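Local coordinates for putative methyltransferase from antibiotic biosynthesis pathway (Anabaena variabilis ATCC 29413, PDB 3EGE), which probably acts as an S-adenosylmethionine-dependent methyltransferase with a Rossmann-like fold, possibly in an antibiotic biosynthesis pathway, at residues D143-L148 against K221-L226; I139-Y144 against F188-W193; S113-Q118 against Q166-R171; P91-D96 against R119-G124. All blocks are in the same frame, centred on the assembly; numbering follows the deposited sequence.

Contact 1: D143-L148 against K221-L226; sequences DYFPFL and KGLELL
Leu226 N bonds to Gly222 O at 2.8 Å within helix 216-231, and the ring of Tyr144 lies against this same turn. The contact is a helix face packed at a glycine against two consecutive aromatics, Tyr144 and Phe145, just ahead of helix 146-153, in the helical region beside the Rossmann-like sheet. Gly222 has no side chain, and the backbones come together there, with Tyr144 O 3.3 Å from Gly222 CA. Further along, Tyr144 sets its CD1 and CE1 atoms against the backbone of Leu226, CD1 lying 3.5 Å from Leu226 N, while CB and CG of Leu225 rest on the same two ring carbons. A chi1 of -174° sets Leu226 CG anti to the backbone N; from there its two methyls part, one to each aromatic. CD1 sits over the centre of the Tyr144 ring in a CH-pi contact, 4.0 Å from the centroid and 7° off the ring normal. CD2 goes to Phe145 CE2 at 3.9 Å, and Leu226 crosses both aromatic side chains at about a right angle. Trp235 of helix 234-239 also packs on Tyr144 and Leu226, and the phenol OH bonds to Asp229 OD2, one turn beyond Leu226. Phe145 meets Phe211 edge-to-face and, across the contact, brings CZ to within 3.9 Å of Leu223 CD2.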
# COMPACT_ATOMS: atom_id res chain seq x y z
N ASP A 143 14.52 -1.50 14.66
CA ASP A 143 15.48 -1.24 15.72
C ASP A 143 16.07 0.18 15.64
O ASP A 143 16.63 0.67 16.61
CB ASP A 143 16.62 -2.23 15.64
CG ASP A 143 16.18 -3.64 15.77
OD1 ASP A 143 15.06 -3.90 16.29
OD2 ASP A 143 16.97 -4.48 15.31
N TYR A 144 15.99 0.81 14.46
CA TYR A 144 16.40 2.19 14.25
C TYR A 144 15.24 3.17 14.20
O TYR A 144 15.40 4.32 14.63
CB TYR A 144 17.23 2.32 12.96
CG TYR A 144 18.50 1.53 12.99
CD1 TYR A 144 19.69 2.08 13.52
CD2 TYR A 144 18.54 0.23 12.50
CE1 TYR A 144 20.88 1.33 13.55
CE2 TYR A 144 19.70 -0.52 12.51
CZ TYR A 144 20.87 0.03 13.02
OH TYR A 144 22.01 -0.73 13.02
N PHE A 145 14.11 2.73 13.64
CA PHE A 145 12.91 3.56 13.45
C PHE A 145 11.66 2.88 14.03
O PHE A 145 10.79 2.41 13.28
CB PHE A 145 12.75 3.89 11.96
CG PHE A 145 13.96 4.56 11.36
CD1 PHE A 145 14.39 5.80 11.83
CD2 PHE A 145 14.69 3.95 10.32
CE1 PHE A 145 15.52 6.43 11.28
CE2 PHE A 145 15.83 4.56 9.78
CZ PHE A 145 16.23 5.81 10.25
N PRO A 146 11.54 2.85 15.38
CA PRO A 146 10.41 2.11 16.04
C PRO A 146 9.01 2.60 15.69
O PRO A 146 8.04 1.81 15.70
CB PRO A 146 10.71 2.26 17.54
CG PRO A 146 11.56 3.49 17.63
CD PRO A 146 12.41 3.48 16.39
N PHE A 147 8.91 3.90 15.42
CA PHE A 147 7.66 4.53 15.01
C PHE A 147 6.98 3.88 13.81
O PHE A 147 5.75 3.83 13.75
CB PHE A 147 7.83 6.03 14.80
CG PHE A 147 8.93 6.40 13.85
CD1 PHE A 147 8.72 6.41 12.47
CD2 PHE A 147 10.21 6.73 14.35
CE1 PHE A 147 9.76 6.72 11.59
CE2 PHE A 147 11.25 7.06 13.48
CZ PHE A 147 11.02 7.06 12.10
N LEU A 148 7.77 3.37 12.86
CA LEU A 148 7.21 2.64 11.69
C LEU A 148 6.46 1.38 12.10
O LEU A 148 5.42 1.11 11.58
CB LEU A 148 8.30 2.25 10.69
CG LEU A 148 9.12 3.35 10.02
CD1 LEU A 148 10.18 2.71 9.15
CD2 LEU A 148 8.25 4.33 9.19
N LYS A 221 17.83 10.62 15.87
CA LYS A 221 18.62 9.65 16.63
C LYS A 221 18.74 8.33 15.89
O LYS A 221 19.80 7.72 15.91
CB LYS A 221 18.06 9.43 18.04
CG LYS A 221 18.30 10.61 18.98
CD LYS A 221 19.72 10.63 19.49
CE LYS A 221 20.12 12.00 20.00
NZ LYS A 221 20.22 13.05 18.91
N GLY A 222 17.65 7.89 15.24
CA GLY A 222 17.65 6.70 14.36
C GLY A 222 18.63 6.85 13.18
O GLY A 222 19.40 5.93 12.88
N LEU A 223 18.61 8.03 12.56
CA LEU A 223 19.56 8.39 11.49
C LEU A 223 21.02 8.36 11.97
O LEU A 223 21.90 7.86 11.26
CB LEU A 223 19.25 9.77 10.88
CG LEU A 223 17.95 9.92 10.11
CD1 LEU A 223 17.71 11.39 9.75
CD2 LEU A 223 17.93 9.02 8.88
N GLU A 224 21.27 8.90 13.16
CA GLU A 224 22.63 8.92 13.72
C GLU A 224 23.15 7.52 13.99
O GLU A 224 24.28 7.19 13.65
CB GLU A 224 22.71 9.77 15.01
CG GLU A 224 22.59 11.28 14.79
CD GLU A 224 22.40 12.08 16.09
OE1 GLU A 224 21.57 11.69 16.94
OE2 GLU A 224 23.05 13.12 16.25
N LEU A 225 22.30 6.70 14.61
CA LEU A 225 22.63 5.31 14.95
C LEU A 225 22.80 4.46 13.68
O LEU A 225 23.74 3.68 13.57
CB LEU A 225 21.55 4.74 15.87
CG LEU A 225 21.79 3.54 16.78
CD1 LEU A 225 22.92 3.78 17.81
CD2 LEU A 225 20.44 3.26 17.47
N LEU A 226 21.90 4.64 12.71
CA LEU A 226 22.03 3.93 11.42
C LEU A 226 23.35 4.29 10.71
O LEU A 226 24.08 3.40 10.29
CB LEU A 226 20.81 4.18 10.52
CG LEU A 226 20.75 3.38 9.20
CD1 LEU A 226 21.01 1.86 9.41
CD2 LEU A 226 19.41 3.64 8.50

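Contact 2: I139-Y144 against F188-W193; sequences IWLYDY and FAAAAW
The backbones of Trp140 to Asp143, helical in phi/psi but without the regular helix bonds, and of the type I turn from Ala190 to Trp193 approach no nearer than 7.0 Å between the alpha carbons of Leu141 and Trp193, and side chains bridge the interval. Trp140 makes the polar link: its NE1 donates to Trp193 O at 2.8 Å, with an N-H...O angle of 162°. The acceptor lies close to the indole plane, 12° out of it, and the ring therefore meets the turn by its edge. Along that same edge, CZ2 comes to 3.9 Å from Ala192 O. Leu141 CB lies over the centre of one indole face. Leu141 itself reaches across with a single methyl, CD2, which touches Ala189 O at 3.4 Å and Ala190 CA at 3.8 Å. Tyr142 adds its phenol oxygen, OH lying 3.9 Å from Ala190 CB. Around this pairing, Ala189 O also accepts a hydrogen bond from Tyr199 OH, and Trp193 NE1 is bonded to Pro181 O at the end of strand 172-181. The contact thus joins two long loops, one leading from strand 126-131 to helix 146-153 and the other from strand 172-181 to helix 202-206, with Leu226 of helix 216-231 packed on Trp140 and Ile248 of strand 247-248 on Ile139 and Trp193.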
# COMPACT_ATOMS: atom_id res chain seq x y z
N ILE A 139 12.66 -7.66 11.35
CA ILE A 139 13.32 -6.73 10.40
C ILE A 139 14.19 -5.78 11.21
O ILE A 139 13.72 -5.21 12.20
CB ILE A 139 12.30 -5.83 9.57
CG1 ILE A 139 11.11 -6.63 9.04
CG2 ILE A 139 12.98 -5.14 8.39
CD1 ILE A 139 11.53 -7.85 8.20
N TRP A 140 15.43 -5.61 10.77
CA TRP A 140 16.38 -4.64 11.34
C TRP A 140 15.84 -3.19 11.43
O TRP A 140 16.20 -2.47 12.36
CB TRP A 140 17.68 -4.61 10.49
CG TRP A 140 17.48 -4.10 9.12
CD1 TRP A 140 17.14 -4.82 8.04
CD2 TRP A 140 17.53 -2.73 8.70
NE1 TRP A 140 16.98 -4.00 6.96
CE2 TRP A 140 17.20 -2.71 7.34
CE3 TRP A 140 17.81 -1.52 9.36
CZ2 TRP A 140 17.17 -1.52 6.59
CZ3 TRP A 140 17.78 -0.34 8.63
CH2 TRP A 140 17.45 -0.35 7.26
N LEU A 141 15.03 -2.79 10.44
CA LEU A 141 14.51 -1.42 10.28
C LEU A 141 13.92 -0.81 11.54
O LEU A 141 14.22 0.36 11.88
CB LEU A 141 13.46 -1.39 9.14
CG LEU A 141 12.87 -0.05 8.68
CD1 LEU A 141 13.98 0.94 8.32
CD2 LEU A 141 11.84 -0.23 7.51
N TYR A 142 13.15 -1.62 12.26
CA TYR A 142 12.44 -1.14 13.45
C TYR A 142 13.30 -0.97 14.69
O TYR A 142 12.85 -0.35 15.64
CB TYR A 142 11.21 -1.99 13.73
CG TYR A 142 10.41 -2.23 12.48
CD1 TYR A 142 9.92 -1.16 11.72
CD2 TYR A 142 10.14 -3.53 12.05
CE1 TYR A 142 9.20 -1.40 10.54
CE2 TYR A 142 9.43 -3.77 10.92
CZ TYR A 142 8.96 -2.71 10.16
OH TYR A 142 8.27 -3.03 9.03
N ASP A 143 14.52 -1.50 14.66
CA ASP A 143 15.48 -1.24 15.72
C ASP A 143 16.07 0.18 15.64
O ASP A 143 16.63 0.67 16.61
CB ASP A 143 16.62 -2.23 15.64
CG ASP A 143 16.18 -3.64 15.77
OD1 ASP A 143 15.06 -3.90 16.29
OD2 ASP A 143 16.97 -4.48 15.31
N TYR A 144 15.99 0.81 14.46
CA TYR A 144 16.40 2.19 14.25
C TYR A 144 15.24 3.17 14.20
O TYR A 144 15.40 4.32 14.63
CB TYR A 144 17.23 2.32 12.96
CG TYR A 144 18.50 1.53 12.99
CD1 TYR A 144 19.69 2.08 13.52
CD2 TYR A 144 18.54 0.23 12.50
CE1 TYR A 144 20.88 1.33 13.55
CE2 TYR A 144 19.70 -0.52 12.51
CZ TYR A 144 20.87 0.03 13.02
OH TYR A 144 22.01 -0.73 13.02
N PHE A 188 7.93 2.51 -0.25
CA PHE A 188 7.10 2.56 0.94
C PHE A 188 7.96 2.06 2.14
O PHE A 188 9.09 1.59 1.96
CB PHE A 188 5.76 1.83 0.79
CG PHE A 188 5.84 0.44 0.26
CD1 PHE A 188 6.12 -0.63 1.11
CD2 PHE A 188 5.57 0.17 -1.09
CE1 PHE A 188 6.16 -1.97 0.61
CE2 PHE A 188 5.61 -1.14 -1.60
CZ PHE A 188 5.90 -2.21 -0.74
N ALA A 189 7.41 2.23 3.34
CA ALA A 189 8.12 2.03 4.62
C ALA A 189 9.23 0.94 4.68
O ALA A 189 10.41 1.29 4.87
CB ALA A 189 7.09 1.88 5.75
N ALA A 190 8.87 -0.33 4.48
CA ALA A 190 9.84 -1.45 4.54
C ALA A 190 10.45 -1.89 3.19
O ALA A 190 11.15 -2.89 3.14
CB ALA A 190 9.20 -2.66 5.24
N ALA A 191 10.22 -1.12 2.12
CA ALA A 191 10.68 -1.49 0.79
C ALA A 191 12.21 -1.46 0.63
O ALA A 191 12.74 -2.29 -0.12
CB ALA A 191 9.98 -0.63 -0.29
N ALA A 192 12.92 -0.58 1.36
CA ALA A 192 14.39 -0.54 1.32
C ALA A 192 15.04 -1.49 2.39
O ALA A 192 16.16 -1.24 2.88
CB ALA A 192 14.89 0.88 1.45
N TRP A 193 14.35 -2.60 2.69
CA TRP A 193 14.84 -3.63 3.64
C TRP A 193 16.23 -4.23 3.34
O TRP A 193 16.84 -4.75 4.23
CB TRP A 193 13.85 -4.79 3.78
CG TRP A 193 13.61 -5.59 2.54
CD1 TRP A 193 12.64 -5.38 1.61
CD2 TRP A 193 14.32 -6.75 2.12
NE1 TRP A 193 12.69 -6.34 0.64
CE2 TRP A 193 13.70 -7.21 0.92
CE3 TRP A 193 15.40 -7.49 2.64
CZ2 TRP A 193 14.16 -8.33 0.21
CZ3 TRP A 193 15.84 -8.62 1.94
CH2 TRP A 193 15.23 -9.02 0.74

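Contact 3: S113-Q118 against Q166-R171; sequences SFQEMQ and QENTKR
Gln115 and Asn168 meet amide to amide, Gln115 NE2 donating to Asn168 OD1 at 2.8 Å. The N-H...O angle is 151°, and the donor approaches from above the carbonyl plane, 44° out of it. The glutamine aliphatic chain lies close as well, with CG 3.1 Å from Asn168 OD1. One turn along helix 110-120, Gln118 CG is anti to the backbone N (chi1 -179°), and the chain then bends at chi2. Its CB approaches Asn168 O at 3.5 Å, and its OE1 lies 3.4 Å from Thr169 CG2. Gln118 OE1 and Thr169 O, 3.5 Å apart, are both acceptors and do not bond. On the inner side, Phe114 CB packs on Asn168 CB at 4.2 Å. In the next shell, Asn168 ND2 is bonded to Leu164 O in its own helix and to Glu111 OE2 of helix 110-120, two bonds that probably fix the rotation of the amide and so present OD1 to Gln115. Phe114 continues onto Leu128, and Thr169 onto Ile126, and so helices 110-120 and 158-169 pack side by side on strand 126-131. Helix 110-120 is the crossover of the beta-alpha-beta unit between parallel strands 97-101 and 126-131. The bond across the contact joins two neutral amides and should depend little on ionisation, though the carboxylate of Glu111 probably polarises the buried amide of Asn168 and makes OD1 a better acceptor.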
# COMPACT_ATOMS: atom_id res chain seq x y z
N SER A 113 -16.91 1.62 4.38
CA SER A 113 -16.07 1.67 3.17
C SER A 113 -16.14 0.36 2.37
O SER A 113 -16.24 0.37 1.13
CB SER A 113 -14.62 2.03 3.49
OG SER A 113 -14.57 3.29 4.13
N PHE A 114 -16.14 -0.76 3.09
CA PHE A 114 -16.31 -2.07 2.48
C PHE A 114 -17.69 -2.23 1.84
O PHE A 114 -17.77 -2.66 0.69
CB PHE A 114 -16.02 -3.20 3.47
CG PHE A 114 -14.57 -3.39 3.81
CD1 PHE A 114 -13.50 -2.86 3.03
CD2 PHE A 114 -14.25 -4.25 4.85
CE1 PHE A 114 -12.18 -3.14 3.36
CE2 PHE A 114 -12.93 -4.54 5.17
CZ PHE A 114 -11.90 -4.00 4.43
N GLN A 115 -18.73 -1.84 2.57
CA GLN A 115 -20.13 -1.82 2.08
C GLN A 115 -20.26 -0.99 0.81
O GLN A 115 -20.95 -1.40 -0.13
CB GLN A 115 -21.08 -1.28 3.14
CG GLN A 115 -21.21 -2.17 4.36
CD GLN A 115 -21.86 -1.49 5.55
OE1 GLN A 115 -22.49 -0.44 5.43
NE2 GLN A 115 -21.72 -2.11 6.71
N GLU A 116 -19.58 0.17 0.80
CA GLU A 116 -19.50 1.05 -0.38
C GLU A 116 -18.84 0.39 -1.60
O GLU A 116 -19.29 0.62 -2.72
CB GLU A 116 -18.76 2.38 -0.05
CG GLU A 116 -19.54 3.44 0.72
CD GLU A 116 -20.69 4.01 -0.08
OE1 GLU A 116 -21.81 3.41 -0.08
OE2 GLU A 116 -20.49 5.06 -0.71
N MSE A 117 -17.79 -0.39 -1.38
CA MSE A 117 -17.12 -1.11 -2.47
C MSE A 117 -18.06 -2.13 -3.08
O MSE A 117 -18.16 -2.22 -4.30
CB MSE A 117 -15.83 -1.81 -2.02
CG MSE A 117 -14.73 -0.82 -1.60
SE MSE A 117 -13.24 -1.73 -0.87
CE MSE A 117 -12.09 -0.15 -0.35
N GLN A 118 -18.75 -2.89 -2.23
CA GLN A 118 -19.74 -3.85 -2.67
C GLN A 118 -20.90 -3.18 -3.43
O GLN A 118 -21.40 -3.74 -4.40
CB GLN A 118 -20.24 -4.69 -1.47
CG GLN A 118 -21.29 -5.77 -1.82
CD GLN A 118 -20.84 -6.78 -2.89
OE1 GLN A 118 -19.69 -7.24 -2.91
NE2 GLN A 118 -21.77 -7.15 -3.76
N GLN A 166 -15.53 -9.88 4.31
CA GLN A 166 -16.37 -11.05 4.07
C GLN A 166 -17.83 -10.85 4.54
O GLN A 166 -18.74 -11.18 3.80
CB GLN A 166 -15.72 -12.30 4.67
CG GLN A 166 -16.26 -13.60 4.15
CD GLN A 166 -15.23 -14.72 4.33
OE1 GLN A 166 -15.03 -15.52 3.40
NE2 GLN A 166 -14.56 -14.79 5.52
N GLU A 167 -18.02 -10.26 5.72
CA GLU A 167 -19.35 -9.90 6.24
C GLU A 167 -20.13 -8.89 5.40
O GLU A 167 -21.35 -8.97 5.34
CB GLU A 167 -19.24 -9.29 7.65
CG GLU A 167 -18.99 -10.27 8.75
CD GLU A 167 -18.63 -9.60 10.08
OE1 GLU A 167 -18.28 -8.39 10.12
OE2 GLU A 167 -18.67 -10.32 11.11
N ASN A 168 -19.43 -7.93 4.80
CA ASN A 168 -20.05 -6.84 3.99
C ASN A 168 -20.01 -7.04 2.47
O ASN A 168 -20.41 -6.15 1.72
CB ASN A 168 -19.43 -5.52 4.42
CG ASN A 168 -19.75 -5.19 5.87
OD1 ASN A 168 -20.83 -4.69 6.17
ND2 ASN A 168 -18.83 -5.48 6.78
N THR A 169 -19.57 -8.21 2.02
CA THR A 169 -19.46 -8.58 0.61
C THR A 169 -20.27 -9.82 0.22
O THR A 169 -20.75 -9.90 -0.92
CB THR A 169 -17.96 -8.76 0.25
OG1 THR A 169 -17.34 -7.46 0.26
CG2 THR A 169 -17.75 -9.36 -1.12
N LYS A 170 -20.41 -10.79 1.14
CA LYS A 170 -21.12 -12.05 0.88
C LYS A 170 -20.55 -12.79 -0.37
O LYS A 170 -21.29 -13.28 -1.26
CB LYS A 170 -22.66 -11.86 0.83
CG LYS A 170 -23.34 -11.45 2.15
CD LYS A 170 -23.16 -9.97 2.50
CE LYS A 170 -24.03 -9.55 3.68
NZ LYS A 170 -23.86 -8.10 4.01
N ARG A 171 -19.22 -12.78 -0.44
CA ARG A 171 -18.42 -13.50 -1.42
C ARG A 171 -17.27 -14.01 -0.56
O ARG A 171 -16.93 -13.35 0.45
CB ARG A 171 -17.88 -12.57 -2.51
CG ARG A 171 -18.92 -11.88 -3.36
CD ARG A 171 -19.23 -12.58 -4.69
NE ARG A 171 -18.13 -12.45 -5.67
CZ ARG A 171 -18.26 -12.44 -7.02
NH1 ARG A 171 -19.45 -12.50 -7.63
NH2 ARG A 171 -17.16 -12.31 -7.78

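Contact 4: P91-D96 against R119-G124; sequences PDKSVD and RIIRDG
Val95 and Ile121 form a single backbone bridge where helix 110-120 gives out beside the chain entering strand 97-101, at the edge of the beta-alpha-beta unit where strands 97-101 and 126-131 both begin. This is the tight part. Val95 N donates to Ile120 O at 3.1 Å, Arg122 N to Val95 O at 2.8 Å, and, nearer the helix, Lys93 N to Arg119 O at 3.0 Å. Beneath the bridge, Val95 CG2 packs on Ile120 CG1 at 3.7 Å, and both side chains continue onto Ala39 of strand 37-41. The solvent side is made of long charged side chains, with Asp92, Lys93 and Arg122 exposed. Arg119 sets NH1 on Asp92 OD1 at 2.9 Å in a salt bridge that uses the anti lone pair and lies in the guanidinium plane; its NE is held by Glu116. Arg122, extended from CG to NE, spreads one guanidinium face over the Ser94-Val95 peptide, with Ser94 C 3.2 Å above the plane. Its NE donates to Lys93 O from above the carbonyl plane, and its NH1 makes only a weak, long salt bridge of 3.3 Å to Asp96 OD1. A water donates to that same OD1 and accepts from Asp123 N, while Asp96 OD2 is bonded to Val37 N. The bent chain of Lys93 ends with NZ at Ile121 O, 2.7 Å away, with Gln118 O as its second partner. An ammonium group among carbonyl oxygens at the C-terminal end of a helix probably offsets the partial negative charge gathered there.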
# COMPACT_ATOMS: atom_id res chain seq x y z
N PRO A 91 -22.19 5.91 -8.68
CA PRO A 91 -23.45 5.18 -8.58
C PRO A 91 -23.32 3.69 -8.24
O PRO A 91 -22.23 3.13 -8.26
CB PRO A 91 -24.07 5.33 -9.99
CG PRO A 91 -23.34 6.46 -10.62
CD PRO A 91 -21.97 6.39 -10.06
N ASP A 92 -24.47 3.10 -7.91
CA ASP A 92 -24.58 1.66 -7.66
C ASP A 92 -24.19 0.95 -8.96
O ASP A 92 -24.56 1.41 -10.05
CB ASP A 92 -26.05 1.26 -7.40
CG ASP A 92 -26.60 1.72 -6.06
OD1 ASP A 92 -25.89 2.23 -5.20
OD2 ASP A 92 -27.80 1.50 -5.86
N LYS A 93 -23.44 -0.13 -8.84
CA LYS A 93 -23.12 -0.98 -10.00
C LYS A 93 -22.53 -0.20 -11.20
O LYS A 93 -22.96 -0.37 -12.33
CB LYS A 93 -24.39 -1.80 -10.39
CG LYS A 93 -25.10 -2.53 -9.20
CD LYS A 93 -24.12 -3.42 -8.45
CE LYS A 93 -24.61 -4.10 -7.19
NZ LYS A 93 -23.37 -4.55 -6.38
N SER A 94 -21.56 0.66 -10.90
CA SER A 94 -20.88 1.54 -11.86
C SER A 94 -19.46 1.13 -12.24
O SER A 94 -18.86 1.74 -13.15
CB SER A 94 -20.86 2.97 -11.28
OG SER A 94 -20.21 3.00 -10.04
N VAL A 95 -18.90 0.13 -11.56
CA VAL A 95 -17.56 -0.38 -11.86
C VAL A 95 -17.58 -1.89 -11.88
O VAL A 95 -18.41 -2.53 -11.23
CB VAL A 95 -16.47 0.17 -10.85
CG1 VAL A 95 -16.45 1.71 -10.86
CG2 VAL A 95 -16.67 -0.40 -9.42
N ASP A 96 -16.64 -2.44 -12.65
CA ASP A 96 -16.44 -3.90 -12.79
C ASP A 96 -15.58 -4.46 -11.68
O ASP A 96 -15.80 -5.59 -11.28
CB ASP A 96 -15.81 -4.21 -14.14
CG ASP A 96 -16.66 -3.77 -15.27
OD1 ASP A 96 -17.80 -4.28 -15.33
OD2 ASP A 96 -16.24 -2.91 -16.08
N ARG A 119 -21.30 -1.98 -3.01
CA ARG A 119 -22.42 -1.25 -3.64
C ARG A 119 -22.11 -0.85 -5.09
O ARG A 119 -22.99 -0.94 -5.96
CB ARG A 119 -22.76 -0.01 -2.81
CG ARG A 119 -23.93 0.84 -3.33
CD ARG A 119 -24.15 2.11 -2.52
NE ARG A 119 -23.01 3.03 -2.60
CZ ARG A 119 -22.73 3.82 -3.63
NH1 ARG A 119 -23.44 3.79 -4.75
NH2 ARG A 119 -21.68 4.61 -3.56
N ILE A 120 -20.88 -0.41 -5.33
CA ILE A 120 -20.45 0.07 -6.65
C ILE A 120 -20.05 -1.01 -7.64
O ILE A 120 -20.08 -0.77 -8.86
CB ILE A 120 -19.33 1.18 -6.55
CG1 ILE A 120 -17.95 0.61 -6.09
CG2 ILE A 120 -19.84 2.32 -5.67
CD1 ILE A 120 -16.78 1.61 -6.17
N ILE A 121 -19.71 -2.20 -7.12
CA ILE A 121 -19.17 -3.28 -7.96
C ILE A 121 -20.24 -4.12 -8.69
O ILE A 121 -21.31 -4.40 -8.15
CB ILE A 121 -18.17 -4.16 -7.14
CG1 ILE A 121 -17.11 -4.82 -8.07
CG2 ILE A 121 -18.93 -5.18 -6.25
CD1 ILE A 121 -15.98 -5.62 -7.34
N ARG A 122 -19.92 -4.52 -9.93
CA ARG A 122 -20.74 -5.41 -10.75
C ARG A 122 -20.28 -6.88 -10.54
O ARG A 122 -20.47 -7.39 -9.43
CB ARG A 122 -20.67 -5.00 -12.21
CG ARG A 122 -21.28 -3.67 -12.52
CD ARG A 122 -20.77 -3.28 -13.89
NE ARG A 122 -21.15 -1.94 -14.18
CZ ARG A 122 -20.40 -1.03 -14.81
NH1 ARG A 122 -19.16 -1.27 -15.27
NH2 ARG A 122 -20.93 0.18 -14.98
N ASP A 123 -19.68 -7.54 -11.55
CA ASP A 123 -19.29 -8.98 -11.44
C ASP A 123 -17.87 -9.28 -11.03
O ASP A 123 -17.55 -10.44 -10.78
CB ASP A 123 -19.49 -9.70 -12.79
CG ASP A 123 -20.89 -9.63 -13.31
OD1 ASP A 123 -21.85 -9.52 -12.51
OD2 ASP A 123 -21.02 -9.69 -14.54
N GLY A 124 -17.00 -8.26 -10.99
CA GLY A 124 -15.60 -8.49 -10.69
C GLY A 124 -15.26 -8.64 -9.22
O GLY A 124 -16.13 -8.92 -8.37
O HOH W 1 -18.66 -6.65 -14.26

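From the N terminus, contact 4 closes first, bringing the end of helix 110-120 back to the chain before strand 97-101. Contact 3 opens on that helix before contact 4 has closed, so the two cross, and it ends at the foot of helix 158-169. Contacts 2 and 1 open within that span, from overlapping stretches sharing Asp143 and Tyr144, and both cross contact 3; contact 2 closes at 188-193 and contact 1 later, at 221-226. Both lie in series with contact 4. Contacts 3 and 4 tie the Rossmann-like sheet side, contacts 1 and 2 the loops and helices across the chain's centre, individual contact centres lying about 32 to 44 Å apart between the pairs.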